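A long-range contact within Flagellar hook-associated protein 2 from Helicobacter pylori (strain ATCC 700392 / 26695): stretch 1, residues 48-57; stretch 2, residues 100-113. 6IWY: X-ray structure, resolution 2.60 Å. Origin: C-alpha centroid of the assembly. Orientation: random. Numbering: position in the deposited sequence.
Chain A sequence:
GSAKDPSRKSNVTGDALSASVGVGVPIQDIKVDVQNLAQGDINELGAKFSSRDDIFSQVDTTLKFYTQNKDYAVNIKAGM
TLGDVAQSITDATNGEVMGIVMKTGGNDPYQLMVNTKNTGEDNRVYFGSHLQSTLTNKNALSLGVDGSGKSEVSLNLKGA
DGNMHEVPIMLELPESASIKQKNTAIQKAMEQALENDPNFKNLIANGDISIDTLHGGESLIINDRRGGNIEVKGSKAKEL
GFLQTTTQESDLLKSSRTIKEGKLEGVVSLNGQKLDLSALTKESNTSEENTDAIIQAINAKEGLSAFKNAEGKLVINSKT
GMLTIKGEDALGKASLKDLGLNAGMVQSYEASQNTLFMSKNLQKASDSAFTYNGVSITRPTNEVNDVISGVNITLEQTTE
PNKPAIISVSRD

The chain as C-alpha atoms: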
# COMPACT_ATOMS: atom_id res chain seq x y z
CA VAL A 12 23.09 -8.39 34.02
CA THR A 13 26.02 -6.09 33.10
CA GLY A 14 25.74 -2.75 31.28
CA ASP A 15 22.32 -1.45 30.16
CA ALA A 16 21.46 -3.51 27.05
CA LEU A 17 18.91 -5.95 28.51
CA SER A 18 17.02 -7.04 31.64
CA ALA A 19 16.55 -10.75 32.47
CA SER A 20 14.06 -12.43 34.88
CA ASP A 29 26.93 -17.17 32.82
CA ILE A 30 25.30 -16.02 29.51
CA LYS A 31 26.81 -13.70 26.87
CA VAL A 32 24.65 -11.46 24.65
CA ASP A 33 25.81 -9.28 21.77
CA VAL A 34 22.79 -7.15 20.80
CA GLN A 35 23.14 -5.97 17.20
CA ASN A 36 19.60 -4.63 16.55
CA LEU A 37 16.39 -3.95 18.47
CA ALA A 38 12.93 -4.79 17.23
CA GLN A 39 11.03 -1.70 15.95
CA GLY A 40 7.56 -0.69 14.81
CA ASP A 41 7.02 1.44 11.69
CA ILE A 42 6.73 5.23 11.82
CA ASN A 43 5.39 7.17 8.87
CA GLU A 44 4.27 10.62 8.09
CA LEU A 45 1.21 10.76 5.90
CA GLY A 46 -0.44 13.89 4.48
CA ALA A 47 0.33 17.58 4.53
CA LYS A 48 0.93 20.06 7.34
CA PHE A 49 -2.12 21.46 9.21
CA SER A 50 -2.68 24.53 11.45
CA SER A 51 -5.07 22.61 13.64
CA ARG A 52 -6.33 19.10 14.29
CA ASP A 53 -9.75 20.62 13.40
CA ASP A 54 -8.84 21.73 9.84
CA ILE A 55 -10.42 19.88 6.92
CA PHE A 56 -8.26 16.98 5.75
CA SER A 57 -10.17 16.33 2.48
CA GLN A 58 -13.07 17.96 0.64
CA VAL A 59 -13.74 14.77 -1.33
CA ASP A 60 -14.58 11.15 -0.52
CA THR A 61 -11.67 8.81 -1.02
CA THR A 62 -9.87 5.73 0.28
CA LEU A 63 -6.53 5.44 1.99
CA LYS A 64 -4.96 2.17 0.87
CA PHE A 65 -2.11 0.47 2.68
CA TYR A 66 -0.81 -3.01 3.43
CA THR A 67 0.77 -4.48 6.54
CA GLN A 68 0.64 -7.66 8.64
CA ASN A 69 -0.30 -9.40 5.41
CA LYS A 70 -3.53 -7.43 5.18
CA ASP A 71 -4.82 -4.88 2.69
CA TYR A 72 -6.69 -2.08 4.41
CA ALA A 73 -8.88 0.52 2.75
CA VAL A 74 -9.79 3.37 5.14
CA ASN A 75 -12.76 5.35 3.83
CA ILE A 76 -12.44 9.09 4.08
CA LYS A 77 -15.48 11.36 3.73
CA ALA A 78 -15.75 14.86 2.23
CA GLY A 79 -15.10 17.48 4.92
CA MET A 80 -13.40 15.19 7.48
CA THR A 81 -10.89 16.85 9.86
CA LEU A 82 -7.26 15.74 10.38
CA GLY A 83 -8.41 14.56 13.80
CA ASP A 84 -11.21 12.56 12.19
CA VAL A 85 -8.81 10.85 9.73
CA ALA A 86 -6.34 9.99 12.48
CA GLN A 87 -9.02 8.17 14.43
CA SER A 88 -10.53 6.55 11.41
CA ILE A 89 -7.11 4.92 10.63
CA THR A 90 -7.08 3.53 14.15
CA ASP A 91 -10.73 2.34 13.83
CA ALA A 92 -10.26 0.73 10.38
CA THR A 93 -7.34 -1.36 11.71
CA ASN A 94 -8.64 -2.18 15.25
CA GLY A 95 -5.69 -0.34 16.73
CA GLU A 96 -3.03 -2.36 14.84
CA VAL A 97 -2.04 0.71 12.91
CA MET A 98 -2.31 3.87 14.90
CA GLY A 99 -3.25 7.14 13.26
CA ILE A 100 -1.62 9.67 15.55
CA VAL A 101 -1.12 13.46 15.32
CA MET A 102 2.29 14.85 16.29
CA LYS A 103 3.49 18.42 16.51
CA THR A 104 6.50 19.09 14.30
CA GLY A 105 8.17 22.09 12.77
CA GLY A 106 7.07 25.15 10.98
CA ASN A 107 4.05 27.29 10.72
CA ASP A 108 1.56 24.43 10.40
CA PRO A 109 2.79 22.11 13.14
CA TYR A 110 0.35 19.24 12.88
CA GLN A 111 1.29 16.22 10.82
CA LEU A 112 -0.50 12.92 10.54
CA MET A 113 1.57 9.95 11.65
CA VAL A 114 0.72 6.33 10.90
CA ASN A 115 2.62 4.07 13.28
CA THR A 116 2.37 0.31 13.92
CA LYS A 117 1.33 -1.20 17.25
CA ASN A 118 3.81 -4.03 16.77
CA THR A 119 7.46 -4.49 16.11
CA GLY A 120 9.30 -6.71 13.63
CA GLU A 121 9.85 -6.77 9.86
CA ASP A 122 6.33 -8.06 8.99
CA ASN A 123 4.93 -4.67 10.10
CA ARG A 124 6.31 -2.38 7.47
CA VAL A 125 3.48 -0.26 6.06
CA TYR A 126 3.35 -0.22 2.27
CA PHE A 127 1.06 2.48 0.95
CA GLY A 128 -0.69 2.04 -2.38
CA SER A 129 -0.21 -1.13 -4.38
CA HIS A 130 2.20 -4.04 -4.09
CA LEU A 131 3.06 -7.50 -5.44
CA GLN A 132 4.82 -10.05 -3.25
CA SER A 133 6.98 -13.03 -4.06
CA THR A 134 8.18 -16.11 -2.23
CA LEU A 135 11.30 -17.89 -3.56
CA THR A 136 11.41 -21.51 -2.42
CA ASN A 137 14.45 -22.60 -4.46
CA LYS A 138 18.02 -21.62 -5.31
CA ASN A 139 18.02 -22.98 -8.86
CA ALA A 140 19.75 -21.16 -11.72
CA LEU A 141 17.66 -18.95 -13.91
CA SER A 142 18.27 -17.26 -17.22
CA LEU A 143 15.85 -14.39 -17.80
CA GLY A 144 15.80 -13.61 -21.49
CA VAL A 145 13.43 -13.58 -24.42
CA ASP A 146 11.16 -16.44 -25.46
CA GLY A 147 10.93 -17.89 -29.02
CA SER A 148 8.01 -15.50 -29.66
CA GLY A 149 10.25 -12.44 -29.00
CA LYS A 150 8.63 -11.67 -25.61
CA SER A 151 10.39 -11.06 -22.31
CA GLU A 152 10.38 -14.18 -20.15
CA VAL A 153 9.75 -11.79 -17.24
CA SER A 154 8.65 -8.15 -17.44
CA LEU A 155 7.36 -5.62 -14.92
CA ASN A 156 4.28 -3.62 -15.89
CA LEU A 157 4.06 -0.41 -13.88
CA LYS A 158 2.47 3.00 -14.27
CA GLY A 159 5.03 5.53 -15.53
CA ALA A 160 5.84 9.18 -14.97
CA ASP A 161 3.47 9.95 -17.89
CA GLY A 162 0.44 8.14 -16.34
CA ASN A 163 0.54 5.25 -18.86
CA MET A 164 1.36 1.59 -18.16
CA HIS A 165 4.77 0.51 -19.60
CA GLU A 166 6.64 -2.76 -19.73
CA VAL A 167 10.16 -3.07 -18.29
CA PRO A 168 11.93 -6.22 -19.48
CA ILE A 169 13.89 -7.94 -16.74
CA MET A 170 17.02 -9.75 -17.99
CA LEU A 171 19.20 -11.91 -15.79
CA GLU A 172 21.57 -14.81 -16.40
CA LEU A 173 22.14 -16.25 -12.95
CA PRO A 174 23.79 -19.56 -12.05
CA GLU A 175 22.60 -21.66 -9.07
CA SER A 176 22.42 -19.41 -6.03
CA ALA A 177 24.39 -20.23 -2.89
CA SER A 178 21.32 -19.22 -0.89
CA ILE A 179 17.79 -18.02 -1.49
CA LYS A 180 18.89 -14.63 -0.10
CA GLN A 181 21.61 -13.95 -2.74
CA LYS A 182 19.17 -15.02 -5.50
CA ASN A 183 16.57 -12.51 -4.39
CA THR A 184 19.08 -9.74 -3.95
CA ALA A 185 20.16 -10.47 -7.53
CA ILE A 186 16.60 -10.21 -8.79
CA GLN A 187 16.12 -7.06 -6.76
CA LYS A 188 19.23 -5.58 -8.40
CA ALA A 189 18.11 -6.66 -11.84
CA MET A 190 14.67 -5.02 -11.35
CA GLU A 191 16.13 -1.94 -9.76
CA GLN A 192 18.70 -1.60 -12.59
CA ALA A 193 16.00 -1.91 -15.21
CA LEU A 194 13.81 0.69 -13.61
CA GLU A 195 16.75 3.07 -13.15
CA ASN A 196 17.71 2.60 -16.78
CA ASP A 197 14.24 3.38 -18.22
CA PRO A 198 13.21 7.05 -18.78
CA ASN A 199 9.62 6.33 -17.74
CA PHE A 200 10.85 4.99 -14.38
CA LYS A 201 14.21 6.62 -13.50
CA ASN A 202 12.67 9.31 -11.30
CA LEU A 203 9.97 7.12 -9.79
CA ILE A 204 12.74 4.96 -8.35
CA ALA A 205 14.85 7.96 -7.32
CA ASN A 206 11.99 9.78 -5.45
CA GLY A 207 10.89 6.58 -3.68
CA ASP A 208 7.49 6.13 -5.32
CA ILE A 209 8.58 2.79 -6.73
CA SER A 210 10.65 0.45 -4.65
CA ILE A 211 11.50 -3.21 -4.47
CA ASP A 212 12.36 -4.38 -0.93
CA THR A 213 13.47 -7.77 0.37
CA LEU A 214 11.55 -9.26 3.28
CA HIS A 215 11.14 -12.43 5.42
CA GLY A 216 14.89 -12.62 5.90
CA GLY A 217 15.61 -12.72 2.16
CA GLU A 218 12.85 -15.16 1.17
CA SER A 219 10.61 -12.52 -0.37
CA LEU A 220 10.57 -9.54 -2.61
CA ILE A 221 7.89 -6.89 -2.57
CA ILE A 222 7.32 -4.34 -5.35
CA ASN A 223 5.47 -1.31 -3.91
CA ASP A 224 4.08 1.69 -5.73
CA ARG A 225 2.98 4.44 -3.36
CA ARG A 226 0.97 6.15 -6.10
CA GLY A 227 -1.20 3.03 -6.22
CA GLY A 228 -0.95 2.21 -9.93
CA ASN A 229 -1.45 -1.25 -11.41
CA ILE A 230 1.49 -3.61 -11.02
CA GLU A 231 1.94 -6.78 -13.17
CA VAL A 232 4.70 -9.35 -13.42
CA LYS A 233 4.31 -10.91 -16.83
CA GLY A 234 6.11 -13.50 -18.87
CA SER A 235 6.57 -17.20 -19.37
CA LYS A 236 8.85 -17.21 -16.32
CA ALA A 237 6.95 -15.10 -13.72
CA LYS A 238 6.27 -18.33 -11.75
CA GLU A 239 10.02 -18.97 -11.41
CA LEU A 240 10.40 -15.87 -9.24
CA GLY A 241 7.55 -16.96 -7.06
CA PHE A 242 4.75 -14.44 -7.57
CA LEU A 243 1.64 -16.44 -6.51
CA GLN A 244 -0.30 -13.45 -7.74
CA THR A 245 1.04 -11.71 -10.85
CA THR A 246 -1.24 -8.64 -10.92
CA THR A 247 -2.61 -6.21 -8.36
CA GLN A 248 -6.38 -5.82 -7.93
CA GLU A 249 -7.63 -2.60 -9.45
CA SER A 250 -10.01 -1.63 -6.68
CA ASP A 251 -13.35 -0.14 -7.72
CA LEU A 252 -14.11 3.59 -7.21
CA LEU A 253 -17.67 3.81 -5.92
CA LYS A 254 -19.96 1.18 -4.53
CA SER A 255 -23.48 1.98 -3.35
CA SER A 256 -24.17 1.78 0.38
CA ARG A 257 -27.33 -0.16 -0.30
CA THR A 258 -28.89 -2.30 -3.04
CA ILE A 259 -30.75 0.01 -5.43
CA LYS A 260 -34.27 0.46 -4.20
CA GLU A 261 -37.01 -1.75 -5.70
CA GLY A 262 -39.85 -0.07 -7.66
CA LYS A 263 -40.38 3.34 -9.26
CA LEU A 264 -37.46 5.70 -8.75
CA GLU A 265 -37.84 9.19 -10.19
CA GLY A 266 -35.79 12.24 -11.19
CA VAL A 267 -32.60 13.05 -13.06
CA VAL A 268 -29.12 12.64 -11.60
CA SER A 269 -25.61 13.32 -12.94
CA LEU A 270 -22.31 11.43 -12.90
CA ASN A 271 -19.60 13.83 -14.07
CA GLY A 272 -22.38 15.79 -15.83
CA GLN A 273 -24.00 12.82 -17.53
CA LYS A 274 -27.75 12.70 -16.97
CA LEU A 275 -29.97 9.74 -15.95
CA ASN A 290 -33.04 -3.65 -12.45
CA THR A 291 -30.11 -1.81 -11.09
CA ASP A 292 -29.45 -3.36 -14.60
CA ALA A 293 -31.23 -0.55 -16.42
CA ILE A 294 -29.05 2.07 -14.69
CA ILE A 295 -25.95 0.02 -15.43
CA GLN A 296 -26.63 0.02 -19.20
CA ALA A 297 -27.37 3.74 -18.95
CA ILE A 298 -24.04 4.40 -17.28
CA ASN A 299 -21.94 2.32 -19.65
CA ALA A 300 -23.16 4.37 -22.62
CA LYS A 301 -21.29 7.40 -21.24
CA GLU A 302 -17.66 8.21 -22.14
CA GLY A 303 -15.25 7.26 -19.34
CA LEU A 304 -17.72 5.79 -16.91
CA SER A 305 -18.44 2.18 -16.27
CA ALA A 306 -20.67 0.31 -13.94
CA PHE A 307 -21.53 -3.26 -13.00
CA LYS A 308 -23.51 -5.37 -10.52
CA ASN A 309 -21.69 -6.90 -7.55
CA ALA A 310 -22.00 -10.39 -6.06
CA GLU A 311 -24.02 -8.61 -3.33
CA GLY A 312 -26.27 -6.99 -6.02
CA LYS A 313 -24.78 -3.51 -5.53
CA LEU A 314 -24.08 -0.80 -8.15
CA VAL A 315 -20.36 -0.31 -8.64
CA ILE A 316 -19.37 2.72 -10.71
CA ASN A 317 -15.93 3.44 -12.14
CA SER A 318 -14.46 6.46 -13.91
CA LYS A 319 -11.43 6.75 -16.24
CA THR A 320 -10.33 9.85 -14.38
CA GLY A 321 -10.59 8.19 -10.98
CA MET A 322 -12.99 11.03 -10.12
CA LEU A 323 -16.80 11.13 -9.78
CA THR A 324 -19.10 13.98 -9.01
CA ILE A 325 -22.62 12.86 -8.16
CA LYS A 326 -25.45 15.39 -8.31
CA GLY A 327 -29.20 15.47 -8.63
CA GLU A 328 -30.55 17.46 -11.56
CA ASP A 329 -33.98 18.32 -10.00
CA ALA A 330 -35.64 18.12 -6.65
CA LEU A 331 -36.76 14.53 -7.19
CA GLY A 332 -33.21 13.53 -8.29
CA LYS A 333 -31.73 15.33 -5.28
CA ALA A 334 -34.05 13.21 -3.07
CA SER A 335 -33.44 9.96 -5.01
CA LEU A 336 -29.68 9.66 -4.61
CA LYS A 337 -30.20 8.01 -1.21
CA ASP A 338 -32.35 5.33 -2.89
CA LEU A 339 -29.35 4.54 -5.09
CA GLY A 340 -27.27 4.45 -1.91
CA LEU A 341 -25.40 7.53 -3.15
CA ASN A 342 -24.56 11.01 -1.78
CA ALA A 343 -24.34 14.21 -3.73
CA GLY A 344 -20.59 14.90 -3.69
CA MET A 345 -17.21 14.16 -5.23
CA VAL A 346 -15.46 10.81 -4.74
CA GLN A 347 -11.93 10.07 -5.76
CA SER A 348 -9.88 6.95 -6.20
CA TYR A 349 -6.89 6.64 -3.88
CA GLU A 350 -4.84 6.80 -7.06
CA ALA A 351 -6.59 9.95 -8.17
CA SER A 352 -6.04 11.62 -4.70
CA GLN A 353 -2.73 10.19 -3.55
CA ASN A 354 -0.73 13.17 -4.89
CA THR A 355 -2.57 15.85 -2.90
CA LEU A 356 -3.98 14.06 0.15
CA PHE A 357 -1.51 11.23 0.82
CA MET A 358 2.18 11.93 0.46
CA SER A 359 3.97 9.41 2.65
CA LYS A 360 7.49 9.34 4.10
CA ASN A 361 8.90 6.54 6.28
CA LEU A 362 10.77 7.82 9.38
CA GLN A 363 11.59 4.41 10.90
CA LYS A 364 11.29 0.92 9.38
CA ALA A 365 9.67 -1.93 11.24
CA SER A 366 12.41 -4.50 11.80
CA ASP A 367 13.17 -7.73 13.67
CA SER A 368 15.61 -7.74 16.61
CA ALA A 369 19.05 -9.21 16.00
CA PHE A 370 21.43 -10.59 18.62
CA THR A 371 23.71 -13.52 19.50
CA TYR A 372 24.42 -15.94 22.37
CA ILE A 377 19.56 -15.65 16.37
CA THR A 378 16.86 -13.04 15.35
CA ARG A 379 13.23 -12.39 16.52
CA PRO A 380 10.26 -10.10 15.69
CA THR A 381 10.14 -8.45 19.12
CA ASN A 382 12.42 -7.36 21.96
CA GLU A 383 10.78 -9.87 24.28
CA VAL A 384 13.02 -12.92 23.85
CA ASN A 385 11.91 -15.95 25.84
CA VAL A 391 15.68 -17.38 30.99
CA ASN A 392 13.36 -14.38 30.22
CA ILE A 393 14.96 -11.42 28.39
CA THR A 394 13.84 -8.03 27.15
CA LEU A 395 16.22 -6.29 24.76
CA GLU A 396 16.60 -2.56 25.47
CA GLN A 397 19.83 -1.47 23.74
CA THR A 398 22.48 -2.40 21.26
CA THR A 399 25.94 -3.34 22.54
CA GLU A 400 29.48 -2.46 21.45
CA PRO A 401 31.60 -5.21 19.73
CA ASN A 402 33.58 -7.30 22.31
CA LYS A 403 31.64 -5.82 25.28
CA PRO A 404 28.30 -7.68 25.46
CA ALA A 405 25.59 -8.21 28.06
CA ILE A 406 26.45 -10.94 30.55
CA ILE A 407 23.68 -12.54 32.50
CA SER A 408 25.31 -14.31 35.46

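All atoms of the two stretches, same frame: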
# COMPACT_ATOMS: atom_id res chain seq x y z
N LYS A 48 0.91 19.37 6.07
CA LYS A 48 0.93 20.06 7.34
C LYS A 48 -0.40 20.78 7.57
O LYS A 48 -0.91 21.44 6.67
CB LYS A 48 2.04 21.11 7.34
CG LYS A 48 3.47 20.62 6.94
CD LYS A 48 4.04 19.59 7.94
CE LYS A 48 4.39 20.24 9.29
NZ LYS A 48 5.30 21.37 9.09
N PHE A 49 -0.93 20.68 8.79
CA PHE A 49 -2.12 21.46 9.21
C PHE A 49 -1.90 22.44 10.41
O PHE A 49 -1.09 22.20 11.32
CB PHE A 49 -3.27 20.52 9.53
CG PHE A 49 -3.62 19.57 8.41
CD1 PHE A 49 -3.00 18.31 8.32
CD2 PHE A 49 -4.57 19.91 7.46
CE1 PHE A 49 -3.32 17.42 7.30
CE2 PHE A 49 -4.90 19.01 6.43
CZ PHE A 49 -4.26 17.76 6.35
N SER A 50 -2.64 23.54 10.38
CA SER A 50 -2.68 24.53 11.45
C SER A 50 -3.40 24.04 12.69
O SER A 50 -3.21 24.58 13.76
CB SER A 50 -3.40 25.78 10.98
OG SER A 50 -3.21 25.96 9.59
N SER A 51 -4.24 23.05 12.54
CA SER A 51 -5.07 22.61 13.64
C SER A 51 -5.55 21.21 13.35
O SER A 51 -5.80 20.86 12.19
CB SER A 51 -6.25 23.58 13.83
OG SER A 51 -7.33 22.99 14.52
N ARG A 52 -5.68 20.40 14.40
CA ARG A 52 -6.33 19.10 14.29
C ARG A 52 -7.72 19.29 13.68
O ARG A 52 -8.18 18.45 12.94
CB ARG A 52 -6.43 18.41 15.66
CG ARG A 52 -5.07 18.15 16.35
CD ARG A 52 -5.08 18.57 17.84
N ASP A 53 -8.40 20.40 13.95
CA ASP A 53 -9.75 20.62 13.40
C ASP A 53 -9.84 21.02 11.92
O ASP A 53 -10.92 21.01 11.36
CB ASP A 53 -10.51 21.66 14.24
CG ASP A 53 -10.89 21.16 15.62
OD1 ASP A 53 -11.07 19.94 15.83
OD2 ASP A 53 -11.04 22.00 16.53
N ASP A 54 -8.74 21.36 11.25
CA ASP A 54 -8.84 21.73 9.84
C ASP A 54 -9.25 20.54 8.95
O ASP A 54 -8.97 19.37 9.25
CB ASP A 54 -7.53 22.30 9.30
CG ASP A 54 -7.14 23.62 9.96
OD1 ASP A 54 -8.01 24.47 10.32
OD2 ASP A 54 -5.90 23.80 10.12
N ILE A 55 -9.92 20.86 7.85
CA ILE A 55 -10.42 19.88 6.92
C ILE A 55 -9.26 19.16 6.26
O ILE A 55 -8.38 19.79 5.65
CB ILE A 55 -11.37 20.53 5.88
CG1 ILE A 55 -12.58 21.15 6.63
CG2 ILE A 55 -11.86 19.49 4.83
CD1 ILE A 55 -13.62 21.82 5.74
N PHE A 56 -9.24 17.84 6.42
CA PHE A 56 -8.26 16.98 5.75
C PHE A 56 -8.56 16.84 4.26
O PHE A 56 -7.67 17.00 3.45
CB PHE A 56 -8.19 15.60 6.41
CG PHE A 56 -7.01 14.80 5.98
CD1 PHE A 56 -7.07 14.03 4.84
CD2 PHE A 56 -5.81 14.85 6.68
CE1 PHE A 56 -5.96 13.30 4.42
CE2 PHE A 56 -4.70 14.13 6.27
CZ PHE A 56 -4.78 13.35 5.14
N SER A 57 -9.79 16.53 3.89
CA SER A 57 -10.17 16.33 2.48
C SER A 57 -11.58 16.81 2.21
O SER A 57 -12.47 16.54 2.99
CB SER A 57 -10.11 14.85 2.12
OG SER A 57 -10.81 14.61 0.91
N ILE A 100 -2.03 8.82 14.45
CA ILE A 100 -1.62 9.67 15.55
C ILE A 100 -1.18 11.01 14.98
O ILE A 100 -0.54 11.04 13.92
CB ILE A 100 -0.38 9.04 16.25
CG1 ILE A 100 -0.77 7.80 17.05
CG2 ILE A 100 0.33 10.04 17.14
CD1 ILE A 100 0.41 6.98 17.53
N VAL A 101 -1.47 12.09 15.70
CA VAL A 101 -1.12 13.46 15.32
C VAL A 101 0.01 13.97 16.21
O VAL A 101 -0.10 13.94 17.44
CB VAL A 101 -2.32 14.43 15.52
CG1 VAL A 101 -2.08 15.72 14.73
CG2 VAL A 101 -3.65 13.76 15.14
N MET A 102 1.07 14.47 15.59
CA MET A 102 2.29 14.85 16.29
C MET A 102 2.61 16.25 15.86
O MET A 102 2.50 16.57 14.68
CB MET A 102 3.43 13.90 15.91
CG MET A 102 4.75 14.00 16.70
SD MET A 102 6.13 13.17 15.81
CE MET A 102 6.94 12.40 17.19
N LYS A 103 2.93 17.12 16.83
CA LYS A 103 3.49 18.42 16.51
C LYS A 103 4.90 18.25 15.89
O LYS A 103 5.72 17.47 16.37
CB LYS A 103 3.60 19.27 17.77
CG LYS A 103 2.39 20.12 18.09
CD LYS A 103 2.73 21.12 19.18
CE LYS A 103 1.53 21.93 19.59
NZ LYS A 103 1.78 22.64 20.88
N THR A 104 5.16 18.99 14.83
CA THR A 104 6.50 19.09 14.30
C THR A 104 6.85 20.55 14.05
O THR A 104 6.51 21.43 14.84
CB THR A 104 6.67 18.28 13.04
OG1 THR A 104 5.55 18.52 12.19
CG2 THR A 104 6.76 16.83 13.37
N GLY A 105 7.54 20.82 12.95
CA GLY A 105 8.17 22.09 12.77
C GLY A 105 7.44 22.95 11.78
O GLY A 105 6.79 22.46 10.88
N GLY A 106 7.57 24.24 11.96
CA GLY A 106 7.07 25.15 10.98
C GLY A 106 5.73 25.69 11.37
O GLY A 106 5.24 25.46 12.48
N ASN A 107 5.16 26.42 10.43
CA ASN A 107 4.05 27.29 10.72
C ASN A 107 2.77 26.50 10.98
O ASN A 107 2.00 26.85 11.87
CB ASN A 107 3.86 28.29 9.60
CG ASN A 107 3.49 29.63 10.12
OD1 ASN A 107 2.31 30.00 10.09
ND2 ASN A 107 4.47 30.36 10.68
N ASP A 108 2.57 25.45 10.18
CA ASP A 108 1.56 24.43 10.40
C ASP A 108 2.20 23.25 11.12
O ASP A 108 2.83 22.41 10.48
CB ASP A 108 1.05 23.92 9.06
CG ASP A 108 0.23 24.95 8.30
OD1 ASP A 108 -0.21 25.95 8.91
OD2 ASP A 108 0.02 24.72 7.08
N PRO A 109 2.03 23.15 12.43
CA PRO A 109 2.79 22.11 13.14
C PRO A 109 2.28 20.71 13.02
O PRO A 109 3.05 19.76 13.17
CB PRO A 109 2.73 22.55 14.60
CG PRO A 109 1.93 23.81 14.65
CD PRO A 109 1.33 24.08 13.34
N TYR A 110 1.00 20.55 12.73
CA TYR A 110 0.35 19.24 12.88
C TYR A 110 0.46 18.35 11.65
O TYR A 110 0.09 18.72 10.54
CB TYR A 110 -1.11 19.44 13.28
CG TYR A 110 -1.25 20.09 14.65
CD1 TYR A 110 -0.84 19.44 15.80
CD2 TYR A 110 -1.79 21.36 14.78
CE1 TYR A 110 -0.96 20.01 17.05
CE2 TYR A 110 -1.93 21.97 16.04
CZ TYR A 110 -1.52 21.28 17.17
OH TYR A 110 -1.64 21.86 18.43
N GLN A 111 0.98 17.15 11.88
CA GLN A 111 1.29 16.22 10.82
C GLN A 111 0.75 14.87 11.19
O GLN A 111 0.91 14.45 12.32
CB GLN A 111 2.80 16.11 10.67
CG GLN A 111 3.28 14.89 9.95
CD GLN A 111 3.05 14.96 8.48
OE1 GLN A 111 3.68 15.77 7.79
NE2 GLN A 111 2.20 14.06 7.96
N LEU A 112 0.13 14.18 10.24
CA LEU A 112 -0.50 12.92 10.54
C LEU A 112 0.59 11.87 10.54
O LEU A 112 1.40 11.81 9.61
CB LEU A 112 -1.60 12.62 9.52
CG LEU A 112 -2.42 11.33 9.63
CD1 LEU A 112 -3.21 11.30 10.91
CD2 LEU A 112 -3.36 11.18 8.43
N MET A 113 0.63 11.07 11.59
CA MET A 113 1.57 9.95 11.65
C MET A 113 0.75 8.70 11.60
O MET A 113 -0.37 8.69 12.07
CB MET A 113 2.38 9.95 12.95
CG MET A 113 3.08 11.26 13.24
SD MET A 113 4.37 11.60 12.06
CE MET A 113 5.58 10.33 12.41

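Stretch 2 is a beta hairpin, and stretch 1 lies against its second strand, residues 110-113, running antiparallel to it before turning away. The paired part of stretch 1 is short and weakly bonded, and side chains add to the contact; the two stretches bury 613 Å² of surface.

Lys-48 opens the walk and gives up more surface to the hairpin than any other residue of its stretch. Its chi angles are all m, and this coiled path carries the amine to the loop joining the two hairpin strands, where NZ donates a hydrogen bond to O of Gly-105 at 2.6 Å. NZ also lies 3.0 Å from O of Asp-108. A long, flexible chain ending in a positive charge suits a loop that presents carbonyl oxygens, while the methylene groups fill the space on the way: CD comes within 3.8 Å of OE1 of Gln-111, whose side chain lies on the same face of the sheet. The loop is itself held by Thr-104, whose OG1 donates to O of Pro-109 at 3.0 Å. At the backbone, CA of Lys-48 makes a CA-H...O contact of 3.6 Å with O of Tyr-110.

Phe-49 supplies the true strand pairing. Its N donates to O of Tyr-110 at 2.8 Å, nearly straight at 171°, and N of Tyr-110 returns a bond to O of Phe-49 at 3.0 Å, more bent at 153°. This reciprocal pair is the signature of an antiparallel hydrogen-bonded bridge. It puts both aromatic side chains on the same face of the sheet, with CB of Phe-49 4.5 Å from CB of Tyr-110. The two beta carbons thus meet as apolar neighbours, and O of Tyr-110 lies at the edge of the Phe-49 ring, near its plane. A phenylalanine suits this place because the edge of an aromatic ring carries weakly positive hydrogens and tolerates an oxygen there.

At Ser-50 the chain leaves the strand. Although its CA-to-CB bond points away overall, the small polar side chain still reaches the hairpin: OG donates to OD1 of Asp-108 at 3.1 Å. Asp-108 points its CA-to-CB bond toward stretch 1 and so offers a carboxylate acceptor just before the second hairpin strand.

Ser-51 begins a type I turn that ends at Asp-54, closed by a bond from N of Asp-54 to O of Ser-51 at 3.1 Å. Its hydroxyl serves the turn too, with OG accepting from N of Asp-53 at 2.9 Å. Its backbone meets the tyrosine, CA lying 3.7 Å from CD2 of Tyr-110.

Arg-52 sets its CG over one face of the Tyr-110 ring, where aliphatic carbon suits an aromatic surface, and the same CG lies 4.2 Å from CG1 of Val-101. The guanidinium is not modelled, so only this aliphatic part can be described.

Asp-53, Asp-54 and Ile-55 make no contact with the hairpin. The chain returns at Phe-56, a buried residue whose CE2 packs 3.9 Å from CD2 of Leu-112, an apolar contact between two side chains whose CA-to-CB bonds each point toward the other stretch.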